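Local coordinates for lactate Dehydrogenase (Cryptosporidium parvum, PDB 2FN7), which probably catalyses the NAD-dependent interconversion of (S)-lactate and pyruvate, as a member of the LDH/MDH superfamily, at residues R99-V104 with S129-V134. Numbering follows the deposited sequence.
With NAD (nicotinamide-adenine-dinucleotide), chain C.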
loop_
_atom_site.group_PDB
_atom_site.type_symbol
_atom_site.label_atom_id
_atom_site.label_comp_id
_atom_site.label_asym_id
_atom_site.label_seq_id
_atom_site.Cartn_x
_atom_site.Cartn_y
_atom_site.Cartn_z
ATOM N N ARG A 99 -13.503 -4.362 24.460
ATOM C CA ARG A 99 -13.749 -5.833 24.592
ATOM C C ARG A 99 -12.789 -6.610 23.686
ATOM O O ARG A 99 -12.169 -7.587 24.123
ATOM C CB ARG A 99 -15.207 -6.203 24.245
ATOM C CG ARG A 99 -16.189 -5.597 25.190
ATOM C CD ARG A 99 -15.923 -5.940 26.620
ATOM N NE ARG A 99 -16.925 -6.920 26.964
ATOM C CZ ARG A 99 -16.697 -8.231 27.146
ATOM N NH1 ARG A 99 -15.438 -8.737 27.030
ATOM N NH2 ARG A 99 -17.754 -9.022 27.418
ATOM N N ILE A 100 -12.657 -6.153 22.444
ATOM C CA ILE A 100 -11.697 -6.788 21.533
ATOM C C ILE A 100 -10.305 -6.799 22.152
ATOM O O ILE A 100 -9.647 -7.842 22.161
ATOM C CB ILE A 100 -11.638 -6.038 20.251
ATOM C CG1 ILE A 100 -12.932 -6.276 19.501
ATOM C CG2 ILE A 100 -10.377 -6.446 19.425
ATOM C CD1 ILE A 100 -13.162 -5.261 18.388
ATOM N N LEU A 101 -9.869 -5.687 22.751
ATOM C CA LEU A 101 -8.501 -5.650 23.302
ATOM C C LEU A 101 -8.283 -6.605 24.432
ATOM O O LEU A 101 -7.162 -7.069 24.668
ATOM C CB LEU A 101 -8.069 -4.205 23.693
ATOM C CG LEU A 101 -7.186 -3.512 22.593
ATOM C CD1 LEU A 101 -7.869 -3.515 21.289
ATOM C CD2 LEU A 101 -6.859 -2.074 22.957
ATOM N N ASP A 102 -9.353 -6.876 25.175
ATOM C CA ASP A 102 -9.269 -7.867 26.265
ATOM C C ASP A 102 -8.857 -9.175 25.619
ATOM O O ASP A 102 -7.953 -9.845 26.060
ATOM C CB ASP A 102 -10.637 -8.089 26.909
ATOM C CG ASP A 102 -11.051 -6.937 27.739
ATOM O OD1 ASP A 102 -12.267 -6.722 27.939
ATOM O OD2 ASP A 102 -10.129 -6.240 28.198
ATOM N N SER A 103 -9.516 -9.503 24.526
ATOM C CA SER A 103 -9.193 -10.734 23.870
ATOM C C SER A 103 -7.743 -10.674 23.292
ATOM O O SER A 103 -6.929 -11.601 23.519
ATOM C CB SER A 103 -10.280 -10.969 22.817
ATOM O OG SER A 103 -9.997 -12.093 22.035
ATOM N N VAL A 104 -7.382 -9.572 22.602
ATOM C CA VAL A 104 -6.031 -9.521 22.046
ATOM C C VAL A 104 -4.980 -9.608 23.161
ATOM O O VAL A 104 -3.906 -10.226 23.032
ATOM C CB VAL A 104 -5.850 -8.263 21.279
ATOM C CG1 VAL A 104 -4.398 -8.132 20.822
ATOM C CG2 VAL A 104 -6.810 -8.255 20.069
ATOM N N SER A 129 -4.047 2.394 27.167
ATOM C CA SER A 129 -4.074 2.294 28.643
ATOM C C SER A 129 -4.795 0.988 29.094
ATOM O O SER A 129 -4.317 0.280 29.952
ATOM C CB SER A 129 -4.790 3.509 29.286
ATOM O OG SER A 129 -4.458 3.580 30.667
ATOM N N HIS A 130 -5.920 0.692 28.465
ATOM C CA HIS A 130 -6.689 -0.498 28.738
ATOM C C HIS A 130 -5.846 -1.730 28.410
ATOM O O HIS A 130 -5.692 -2.646 29.244
ATOM C CB HIS A 130 -7.953 -0.466 27.888
ATOM C CG HIS A 130 -8.831 -1.663 28.090
ATOM N ND1 HIS A 130 -9.289 -2.050 29.341
ATOM C CD2 HIS A 130 -9.244 -2.622 27.223
ATOM C CE1 HIS A 130 -9.930 -3.198 29.234
ATOM N NE2 HIS A 130 -9.920 -3.570 27.960
ATOM N N PHE A 131 -5.229 -1.746 27.225
ATOM C CA PHE A 131 -4.411 -2.897 26.835
ATOM C C PHE A 131 -3.319 -3.205 27.826
ATOM O O PHE A 131 -3.059 -4.381 28.148
ATOM C CB PHE A 131 -3.731 -2.683 25.475
ATOM C CG PHE A 131 -2.962 -3.875 25.003
ATOM C CD1 PHE A 131 -3.643 -4.990 24.434
ATOM C CD2 PHE A 131 -1.580 -3.967 25.236
ATOM C CE1 PHE A 131 -2.992 -6.142 24.119
ATOM C CE2 PHE A 131 -0.911 -5.122 24.931
ATOM C CZ PHE A 131 -1.594 -6.223 24.370
ATOM N N GLN A 132 -2.622 -2.163 28.264
ATOM C CA GLN A 132 -1.495 -2.344 29.182
ATOM C C GLN A 132 -2.003 -2.849 30.508
ATOM O O GLN A 132 -1.356 -3.665 31.157
ATOM C CB GLN A 132 -0.721 -1.025 29.379
ATOM C CG GLN A 132 0.625 -1.180 30.175
ATOM C CD GLN A 132 0.387 -1.350 31.664
ATOM O OE1 GLN A 132 -0.507 -0.706 32.203
ATOM N NE2 GLN A 132 1.182 -2.196 32.335
ATOM N N LYS A 133 -3.166 -2.364 30.925
ATOM C CA LYS A 133 -3.713 -2.854 32.197
ATOM C C LYS A 133 -4.136 -4.322 32.109
ATOM O O LYS A 133 -3.694 -5.123 32.911
ATOM C CB LYS A 133 -4.908 -2.014 32.666
ATOM C CG LYS A 133 -4.507 -0.757 33.446
ATOM C CD LYS A 133 -5.731 0.157 33.694
ATOM C CE LYS A 133 -5.361 1.617 33.770
ATOM N NZ LYS A 133 -6.632 2.413 33.867
ATOM N N VAL A 134 -4.953 -4.700 31.128
ATOM C CA VAL A 134 -5.364 -6.080 31.132
ATOM C C VAL A 134 -4.310 -7.057 30.685
ATOM O O VAL A 134 -4.447 -8.227 30.994
ATOM C CB VAL A 134 -6.712 -6.336 30.333
ATOM C CG1 VAL A 134 -7.613 -5.182 30.414
ATOM C CG2 VAL A 134 -6.461 -6.678 28.986
HETATM P PA NAD C . -11.136 -2.059 9.454
HETATM O O1A NAD C . -10.824 -1.918 8.095
HETATM O O2A NAD C . -12.521 -2.116 9.815
HETATM O O5B NAD C . -10.421 -3.189 10.142
HETATM C C5B NAD C . -10.571 -3.664 11.500
HETATM C C4B NAD C . -10.259 -5.206 11.348
HETATM O O4B NAD C . -10.440 -5.693 12.634
HETATM C C3B NAD C . -11.313 -6.068 10.470
HETATM O O3B NAD C . -10.692 -6.747 9.398
HETATM C C2B NAD C . -11.884 -6.988 11.473
HETATM O O2B NAD C . -12.321 -8.286 11.105
HETATM C C1B NAD C . -10.822 -7.092 12.454
HETATM N N9A NAD C . -11.229 -7.564 13.731
HETATM C C8A NAD C . -12.330 -7.463 14.491
HETATM N N7A NAD C . -12.613 -7.906 15.595
HETATM C C5A NAD C . -11.432 -8.507 15.748
HETATM C C6A NAD C . -10.941 -9.279 16.832
HETATM N N6A NAD C . -11.680 -9.529 17.917
HETATM N N1A NAD C . -9.651 -9.766 16.726
HETATM C C2A NAD C . -8.929 -9.508 15.581
HETATM N N3A NAD C . -9.308 -8.833 14.537
HETATM C C4A NAD C . -10.562 -8.339 14.669
HETATM O O3 NAD C . -10.470 -0.795 10.349
HETATM P PN NAD C . -9.206 0.117 9.939
HETATM O O1N NAD C . -9.578 1.065 8.955
HETATM O O2N NAD C . -8.034 -0.750 9.651
HETATM O O5D NAD C . -8.997 0.831 11.401
HETATM C C5D NAD C . -8.570 0.029 12.460
HETATM C C4D NAD C . -8.677 0.820 13.776
HETATM O O4D NAD C . -7.633 1.874 13.761
HETATM C C3D NAD C . -10.003 1.597 14.031
HETATM O O3D NAD C . -10.205 1.540 15.427
HETATM C C2D NAD C . -9.670 3.035 13.556
HETATM O O2D NAD C . -10.529 4.036 14.196
HETATM C C1D NAD C . -8.270 3.163 14.000
HETATM N N1N NAD C . -7.471 4.190 13.377
HETATM C C2N NAD C . -6.534 4.693 14.326
HETATM C C3N NAD C . -5.674 5.729 13.974
HETATM C C7N NAD C . -4.591 6.346 14.909
HETATM O O7N NAD C . -3.932 7.286 14.469
HETATM N N7N NAD C . -4.304 5.659 16.055
HETATM C C4N NAD C . -5.689 6.324 12.668
HETATM C C5N NAD C . -6.686 5.741 11.712
HETATM C C6N NAD C . -7.591 4.699 11.996
#
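The H130 ring meets D102 and L101 at its edge, near the ring plane. V104 CG1 and L101 O come to the F131 ring at a slant. Both rings belong to helix 124-135, which packs beside helix 94-111 in the Rossmann-type NAD-binding domain. The axes of 99-104 and 129-134 come within 9.2 Å, with a crossing angle of -39°. H130 CG is anti to the backbone N, which carries the imidazole across to the other helix. There H130 NE2 donates a weak, bent bond to D102 OD2 (2.7 Å, 129° at the hydrogen). The carboxylate and ring planes are turned 64° from each other. H130 NE2 also makes a weak hydrogen bond to A98 O, so two acceptors share this N-H. On the buried side, L101 CD2 meets F131 CB at 4.1 Å. F131 CE1 touches V104 CG1 at 4.1 Å. In both pairs the side chains cross at about a right angle. L101, V104 and F131 all reach I78 of strand 75-78, so the helix pair packs on the parallel sheet. I100 faces the cofactor instead, with CG2 3.7 Å from NAD N6A. Across the helix pair, V134 CG1 rests 3.5 Å from D102 OD2, the same oxygen that takes the weak bond from H130.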